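Local coordinates for protein PTS system, IIA component (Streptococcus pneumoniae serotype 4, PDB 5T3U) that probably passes phosphate along the sugar phosphotransferase system, as the IIA component associated with the fucose utilization operon, at residues 24-27 / 28-32; 32-36 / 37-41; 109-112 / 113-116. All coordinates share one frame; numbering follows the deposited sequence.

Contact 1: 24-27 / 28-32; sequences LMTA and EMFVG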
loop_
_atom_site.group_PDB
_atom_site.type_symbol
_atom_site.label_atom_id
_atom_site.label_comp_id
_atom_site.label_asym_id
_atom_site.label_seq_id
_atom_site.Cartn_x
_atom_site.Cartn_y
_atom_site.Cartn_z
ATOM N N LEU A 24 -0.889 -7.026 -4.955
ATOM C CA LEU A 24 -1.285 -8.439 -5.036
ATOM C C LEU A 24 -0.085 -9.343 -5.154
ATOM O O LEU A 24 -0.029 -10.345 -4.479
ATOM C CB LEU A 24 -2.229 -8.727 -6.209
ATOM C CG LEU A 24 -2.733 -10.189 -6.284
ATOM C CD1 LEU A 24 -3.401 -10.722 -4.955
ATOM C CD2 LEU A 24 -3.706 -10.351 -7.468
ATOM N N MET A 25 0.835 -9.003 -6.052
ATOM C CA MET A 25 2.080 -9.751 -6.274
ATOM C C MET A 25 2.787 -9.971 -4.934
ATOM O O MET A 25 3.120 -11.101 -4.576
ATOM C CB MET A 25 2.989 -8.950 -7.227
ATOM C CG MET A 25 4.257 -9.619 -7.606
ATOM S SD MET A 25 5.608 -9.431 -6.375
ATOM C CE MET A 25 6.893 -10.225 -7.375
ATOM N N THR A 26 2.943 -8.893 -4.170
ATOM C CA THR A 26 3.587 -8.960 -2.855
ATOM C C THR A 26 2.775 -9.800 -1.879
ATOM O O THR A 26 3.339 -10.621 -1.150
ATOM C CB THR A 26 3.798 -7.562 -2.307
ATOM O OG1 THR A 26 4.749 -6.893 -3.139
ATOM C CG2 THR A 26 4.308 -7.584 -0.866
ATOM N N ALA A 27 1.452 -9.614 -1.859
ATOM C CA ALA A 27 0.606 -10.395 -0.956
ATOM C C ALA A 27 0.733 -11.895 -1.238
ATOM O O ALA A 27 0.699 -12.696 -0.305
ATOM C CB ALA A 27 -0.902 -9.942 -1.027
ATOM N N GLU A 28 0.905 -12.257 -2.518
ATOM C CA GLU A 28 1.012 -13.661 -2.919
ATOM C C GLU A 28 2.324 -14.289 -2.448
ATOM O O GLU A 28 2.414 -15.526 -2.297
ATOM C CB GLU A 28 0.812 -13.822 -4.428
ATOM C CG GLU A 28 -0.645 -13.520 -4.851
ATOM C CD GLU A 28 -0.851 -13.459 -6.341
ATOM O OE1 GLU A 28 -0.003 -12.884 -7.063
ATOM O OE2 GLU A 28 -1.888 -13.969 -6.804
ATOM N N MET A 29 3.319 -13.441 -2.177
ATOM C CA MET A 29 4.582 -13.930 -1.616
ATOM C C MET A 29 4.351 -14.439 -0.208
ATOM O O MET A 29 5.095 -15.292 0.271
ATOM C CB MET A 29 5.654 -12.855 -1.635
ATOM C CG MET A 29 6.169 -12.556 -3.037
ATOM S SD MET A 29 7.414 -11.247 -3.081
ATOM C CE MET A 29 8.729 -12.022 -2.127
ATOM N N PHE A 30 3.304 -13.944 0.441
ATOM C CA PHE A 30 2.954 -14.397 1.781
ATOM C C PHE A 30 1.886 -15.478 1.823
ATOM O O PHE A 30 1.993 -16.401 2.607
ATOM C CB PHE A 30 2.554 -13.204 2.670
ATOM C CG PHE A 30 3.664 -12.198 2.835
ATOM C CD1 PHE A 30 4.728 -12.458 3.698
ATOM C CD2 PHE A 30 3.657 -11.021 2.118
ATOM C CE1 PHE A 30 5.779 -11.545 3.837
ATOM C CE2 PHE A 30 4.689 -10.098 2.260
ATOM C CZ PHE A 30 5.761 -10.367 3.101
ATOM N N VAL A 31 0.857 -15.368 0.985
ATOM C CA VAL A 31 -0.313 -16.240 1.101
ATOM C C VAL A 31 -0.465 -17.227 -0.063
ATOM O O VAL A 31 -1.417 -18.004 -0.095
ATOM C CB VAL A 31 -1.616 -15.405 1.261
ATOM C CG1 VAL A 31 -1.491 -14.476 2.452
ATOM C CG2 VAL A 31 -1.885 -14.580 0.015
ATOM N N GLY A 32 0.464 -17.196 -1.014
ATOM C CA GLY A 32 0.402 -18.072 -2.194
ATOM C C GLY A 32 -0.405 -17.454 -3.334
ATOM O O GLY A 32 -1.168 -16.493 -3.135
#
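The carbonyl oxygen A27 O is gripped by two backbone N-H groups from the last turn of helix 19-31. V31 N reaches it at 3.0 Å and lies in the carbonyl plane. F30 N is also 3.0 Å from A27 O, but it sits above that plane. This helix is the crossover of a beta-alpha-beta unit between strands 7-16 and 39-44. Its end mixes bonds to the fourth and to the third residue back. E28 N donates to L24 O at 2.9 Å, and G32 N bonds to E28 O. M29 N makes a weak bond to T26 O and another weak one to M25 O. G32 follows with positive phi and closes the helix.

The side chains pair one turn apart. The E28 chain runs extended beyond CG and crosses L24, with E28 CD 3.8 Å from L24 CG. Its carboxylate oxygen OE2 is hydrogen-bonded to T34 in the following loop. M25 and M29 cross at a slant, M25 SD 4.2 Å from M29 SD. T26 and F30 point the same way, and T26 CG2 approaches F30 CE2 at 4.0 Å.

M25, T26, M29 and F30 all face the second subunit. Both methionines pack on G17 of that subunit. T26 OG1 bonds to H16 O and F19 N of the second subunit, and the F30 ring packs edge-to-face with the same H16. V31 instead leans on helix 104-112. Its chi1 of -56° sets CG1 anti to the carbonyl carbon and turns the other branch in over the backbone, with V31 CG2 3.2 Å from A27 O.

Contact 2: 32-36 / 37-41; sequences GETTN and DRVRT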
loop_
_atom_site.group_PDB
_atom_site.type_symbol
_atom_site.label_atom_id
_atom_site.label_comp_id
_atom_site.label_asym_id
_atom_site.label_seq_id
_atom_site.Cartn_x
_atom_site.Cartn_y
_atom_site.Cartn_z
ATOM N N GLY A 32 0.464 -17.196 -1.014
ATOM C CA GLY A 32 0.402 -18.072 -2.194
ATOM C C GLY A 32 -0.405 -17.454 -3.334
ATOM O O GLY A 32 -1.168 -16.493 -3.135
ATOM N N GLU A 33 -0.222 -18.019 -4.523
ATOM C CA GLU A 33 -0.826 -17.512 -5.754
ATOM C C GLU A 33 -2.365 -17.536 -5.661
ATOM O O GLU A 33 -2.932 -18.485 -5.153
ATOM C CB GLU A 33 -0.337 -18.368 -6.942
ATOM C CG GLU A 33 -0.321 -17.617 -8.289
ATOM C CD GLU A 33 -0.793 -18.477 -9.475
ATOM O OE1 GLU A 33 -1.593 -19.422 -9.253
ATOM O OE2 GLU A 33 -0.406 -18.180 -10.634
ATOM N N THR A 34 -3.038 -16.480 -6.106
ATOM C CA THR A 34 -4.508 -16.478 -6.100
ATOM C C THR A 34 -5.017 -16.714 -7.529
ATOM O O THR A 34 -4.248 -16.628 -8.486
ATOM C CB THR A 34 -5.111 -15.138 -5.562
ATOM O OG1 THR A 34 -4.610 -14.047 -6.331
ATOM C CG2 THR A 34 -4.762 -14.909 -4.100
ATOM N N THR A 35 -6.318 -16.970 -7.670
ATOM C CA THR A 35 -6.945 -17.066 -8.993
ATOM C C THR A 35 -8.031 -15.997 -9.209
ATOM O O THR A 35 -8.576 -15.419 -8.258
ATOM C CB THR A 35 -7.563 -18.457 -9.243
ATOM O OG1 THR A 35 -8.577 -18.693 -8.264
ATOM C CG2 THR A 35 -6.485 -19.596 -9.132
ATOM N N ASN A 36 -8.338 -15.796 -10.481
ATOM C CA ASN A 36 -9.246 -14.796 -11.025
ATOM C C ASN A 36 -10.707 -14.849 -10.560
ATOM O O ASN A 36 -11.407 -13.858 -10.603
ATOM C CB ASN A 36 -9.250 -15.001 -12.552
ATOM C CG ASN A 36 -9.307 -13.723 -13.297
ATOM O OD1 ASN A 36 -8.819 -12.689 -12.823
ATOM N ND2 ASN A 36 -9.885 -13.769 -14.507
ATOM N N ASP A 37 -11.180 -16.011 -10.150
ATOM C CA ASP A 37 -12.524 -16.106 -9.611
ATOM C C ASP A 37 -12.586 -15.661 -8.145
ATOM O O ASP A 37 -13.670 -15.638 -7.577
ATOM C CB ASP A 37 -13.068 -17.541 -9.739
ATOM C CG ASP A 37 -12.175 -18.558 -9.060
ATOM O OD1 ASP A 37 -10.958 -18.301 -8.958
ATOM O OD2 ASP A 37 -12.675 -19.628 -8.636
ATOM N N ARG A 38 -11.439 -15.363 -7.519
ATOM C CA ARG A 38 -11.430 -14.910 -6.103
ATOM C C ARG A 38 -10.827 -13.521 -5.910
ATOM O O ARG A 38 -11.253 -12.774 -5.046
ATOM C CB ARG A 38 -10.651 -15.874 -5.193
ATOM C CG ARG A 38 -11.048 -17.310 -5.268
ATOM C CD ARG A 38 -12.518 -17.536 -4.922
ATOM N NE ARG A 38 -12.937 -16.975 -3.627
ATOM C CZ ARG A 38 -12.790 -17.575 -2.444
ATOM N NH1 ARG A 38 -12.194 -18.756 -2.349
ATOM N NH2 ARG A 38 -13.230 -16.981 -1.332
ATOM N N VAL A 39 -9.803 -13.195 -6.687
ATOM C CA VAL A 39 -9.060 -11.943 -6.534
ATOM C C VAL A 39 -8.681 -11.371 -7.867
ATOM O O VAL A 39 -8.217 -12.093 -8.775
ATOM C CB VAL A 39 -7.746 -12.123 -5.682
ATOM C CG1 VAL A 39 -7.047 -10.764 -5.473
ATOM C CG2 VAL A 39 -8.060 -12.771 -4.330
ATOM N N ARG A 40 -8.905 -10.065 -7.995
ATOM C CA ARG A 40 -8.546 -9.335 -9.220
ATOM C C ARG A 40 -7.937 -7.988 -8.900
ATOM O O ARG A 40 -8.175 -7.430 -7.829
ATOM C CB ARG A 40 -9.795 -9.131 -10.101
ATOM C CG ARG A 40 -10.258 -10.447 -10.745
ATOM C CD ARG A 40 -11.414 -10.189 -11.718
ATOM N NE ARG A 40 -12.123 -11.440 -11.973
ATOM C CZ ARG A 40 -13.043 -11.602 -12.922
ATOM N NH1 ARG A 40 -13.360 -10.590 -13.730
ATOM N NH2 ARG A 40 -13.618 -12.791 -13.073
ATOM N N THR A 41 -7.185 -7.443 -9.847
ATOM C CA THR A 41 -6.732 -6.071 -9.703
ATOM C C THR A 41 -7.137 -5.218 -10.895
ATOM O O THR A 41 -7.365 -5.734 -11.988
ATOM C CB THR A 41 -5.193 -5.988 -9.537
ATOM O OG1 THR A 41 -4.556 -6.341 -10.768
ATOM C CG2 THR A 41 -4.739 -6.920 -8.434
HETATM O O HOH W 1 -5.740 -13.557 -8.779
#
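The backbone turns from T35 to V39, with both R38 N and V39 N donating to T35 O, so the loop after helix 19-31 bends into strand 39-44. V39 N lies in the carbonyl plane of T35 at 3.0 Å from T35 O. R38 N is also 3.0 Å from T35 O, but it stands above that plane. The two bonds to T35 O close the turn as strand 39-44 begins. Within this chain it is the outermost strand on one side of the parallel sheet.

T35 and D37 lie side by side and point the same way. T35 OG1 donates to D37 OD1 at 2.5 Å, a short bond. T35 OG1 and D37 CG are each swung in over their own main chain, with chi1 57° for D37.

N36 and R40 form the next pair. R40 runs extended from CG to NE and brings NE to N36 O at 2.9 Å. The bond is nearly straight, 170° at the hydrogen, and N36 O lies at the edge of the guanidinium, in its plane. The N36 amide is turned only 16° from the guanidinium, with ND2 over one face near the rim. R40 NH1 forms a salt bridge with E63 and a hydrogen bond with Q60.

T34 crosses V39 at about a right angle, with T34 CG2 3.9 Å from V39 CG2. A water donates to both V39 O and T34 OG1, the hydroxyl already held by E28.

R38 leaves the turn to form a salt bridge with D115 and a cation-pi contact with Y114. V39 packs on L24 of helix 19-31, while the backbone of R38 and R40 bonds to strand 7-16.

Contact 3: 109-112 / 113-116; sequences ELIS and SYDS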
loop_
_atom_site.group_PDB
_atom_site.type_symbol
_atom_site.label_atom_id
_atom_site.label_comp_id
_atom_site.label_asym_id
_atom_site.label_seq_id
_atom_site.Cartn_x
_atom_site.Cartn_y
_atom_site.Cartn_z
ATOM N N GLU A 109 -4.484 -10.119 5.074
ATOM C CA GLU A 109 -5.482 -10.653 5.987
ATOM C C GLU A 109 -6.792 -11.011 5.271
ATOM O O GLU A 109 -7.419 -12.025 5.582
ATOM C CB GLU A 109 -5.784 -9.619 7.091
ATOM C CG GLU A 109 -6.963 -9.996 8.007
ATOM C CD GLU A 109 -6.828 -11.395 8.634
ATOM O OE1 GLU A 109 -5.687 -11.837 8.936
ATOM O OE2 GLU A 109 -7.875 -12.061 8.827
ATOM N N LEU A 110 -7.240 -10.138 4.366
ATOM C CA LEU A 110 -8.462 -10.416 3.598
ATOM C C LEU A 110 -8.282 -11.645 2.714
ATOM O O LEU A 110 -9.204 -12.476 2.607
ATOM C CB LEU A 110 -8.891 -9.193 2.792
ATOM C CG LEU A 110 -9.474 -8.067 3.662
ATOM C CD1 LEU A 110 -9.769 -6.773 2.868
ATOM C CD2 LEU A 110 -10.727 -8.559 4.458
ATOM N N ILE A 111 -7.109 -11.816 2.106
ATOM C CA ILE A 111 -6.920 -13.055 1.308
ATOM C C ILE A 111 -6.933 -14.306 2.214
ATOM O O ILE A 111 -7.643 -15.285 1.934
ATOM C CB ILE A 111 -5.679 -13.027 0.404
ATOM C CG1 ILE A 111 -5.811 -11.952 -0.671
ATOM C CG2 ILE A 111 -5.487 -14.409 -0.304
ATOM C CD1 ILE A 111 -4.471 -11.644 -1.440
ATOM N N SER A 112 -6.204 -14.245 3.330
ATOM C CA SER A 112 -6.096 -15.388 4.253
ATOM C C SER A 112 -7.424 -15.837 4.829
ATOM O O SER A 112 -7.570 -17.005 5.211
ATOM C CB SER A 112 -5.138 -15.062 5.408
ATOM O OG SER A 112 -3.890 -14.684 4.867
ATOM N N SER A 113 -8.379 -14.910 4.914
ATOM C CA SER A 113 -9.657 -15.166 5.573
ATOM C C SER A 113 -10.847 -15.234 4.593
ATOM O O SER A 113 -12.015 -15.270 5.022
ATOM C CB SER A 113 -9.898 -14.126 6.671
ATOM O OG SER A 113 -10.052 -12.822 6.117
ATOM N N TYR A 114 -10.570 -15.296 3.290
ATOM C CA TYR A 114 -11.675 -15.199 2.332
ATOM C C TYR A 114 -12.578 -16.451 2.194
ATOM O O TYR A 114 -13.583 -16.428 1.466
ATOM C CB TYR A 114 -11.247 -14.619 0.985
ATOM C CG TYR A 114 -10.290 -15.405 0.091
ATOM C CD1 TYR A 114 -9.999 -16.758 0.298
ATOM C CD2 TYR A 114 -9.696 -14.768 -1.001
ATOM C CE1 TYR A 114 -9.138 -17.449 -0.572
ATOM C CE2 TYR A 114 -8.847 -15.422 -1.842
ATOM C CZ TYR A 114 -8.568 -16.764 -1.634
ATOM O OH TYR A 114 -7.705 -17.387 -2.506
ATOM N N ASP A 115 -12.231 -17.520 2.909
ATOM C CA ASP A 115 -13.095 -18.699 2.958
ATOM C C ASP A 115 -13.713 -18.845 4.334
ATOM O O ASP A 115 -14.334 -19.867 4.658
ATOM C CB ASP A 115 -12.324 -19.973 2.584
ATOM C CG ASP A 115 -11.842 -19.949 1.162
ATOM O OD1 ASP A 115 -12.630 -19.567 0.278
ATOM O OD2 ASP A 115 -10.672 -20.322 0.924
ATOM N N SER A 116 -13.566 -17.799 5.128
ATOM C CA SER A 116 -13.985 -17.831 6.508
ATOM C C SER A 116 -15.007 -16.720 6.795
ATOM O O SER A 116 -15.141 -15.762 6.028
ATOM C CB SER A 116 -12.751 -17.712 7.410
ATOM O OG SER A 116 -13.140 -17.468 8.753
HETATM O O HOH W 2 -11.695 -12.185 3.943
HETATM O O HOH W 3 -10.028 -18.338 4.546
#
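S113 OG donates to E109 O at 2.8 Å, a side-chain bond back to the last turn of helix 104-112. The chain leaves the helix at S113 and goes straight into a type I beta turn, S113 to S116. A chi1 of 65° tucks the S113 hydroxyl close to its own main chain, and from there it reaches back over the helix end. S113 N adds two weak bonds, to E109 O and L110 O. Y114 N makes a nearly straight N-H bond to I111 O at 3.2 Å, coming from above the carbonyl plane. S116 N closes the turn on S113 O.

Two waters extend this network. One donates to both L110 O and S113 OG. The other donates to S112 O and accepts from D115 N, so it joins the helix end to the turn.

Apolar packing falls to I111 and Y114, whose side chains point the same way. I111 also touches L24, A27 and V31 of helix 19-31. I111 CG2 is 3.8 Å from Y114 CE2. The tyrosine ring turns one face to the backbone of I111, with I111 O 3.2 Å from Y114 CD1.

Contacts 1 and 2 follow each other along the chain and share G32; contact 3 comes much later. The centres of contacts 1 and 2 lie about 10 Å apart. Those of contacts 1 and 3 are about 13 Å apart, and those of contacts 2 and 3 about 12 Å. Contacts 1 and 2 belong to one beta-alpha-beta unit, running from helix 19-31 into strand 39-44. Contact 3 ends helix 104-112, which packs beside helix 19-31. The three meet directly by packing: L24 on T41, V31 on S112, and T34 on I111. The ends of two helices and the start of a strand are thus joined in one region, while contact 1 also faces the second subunit.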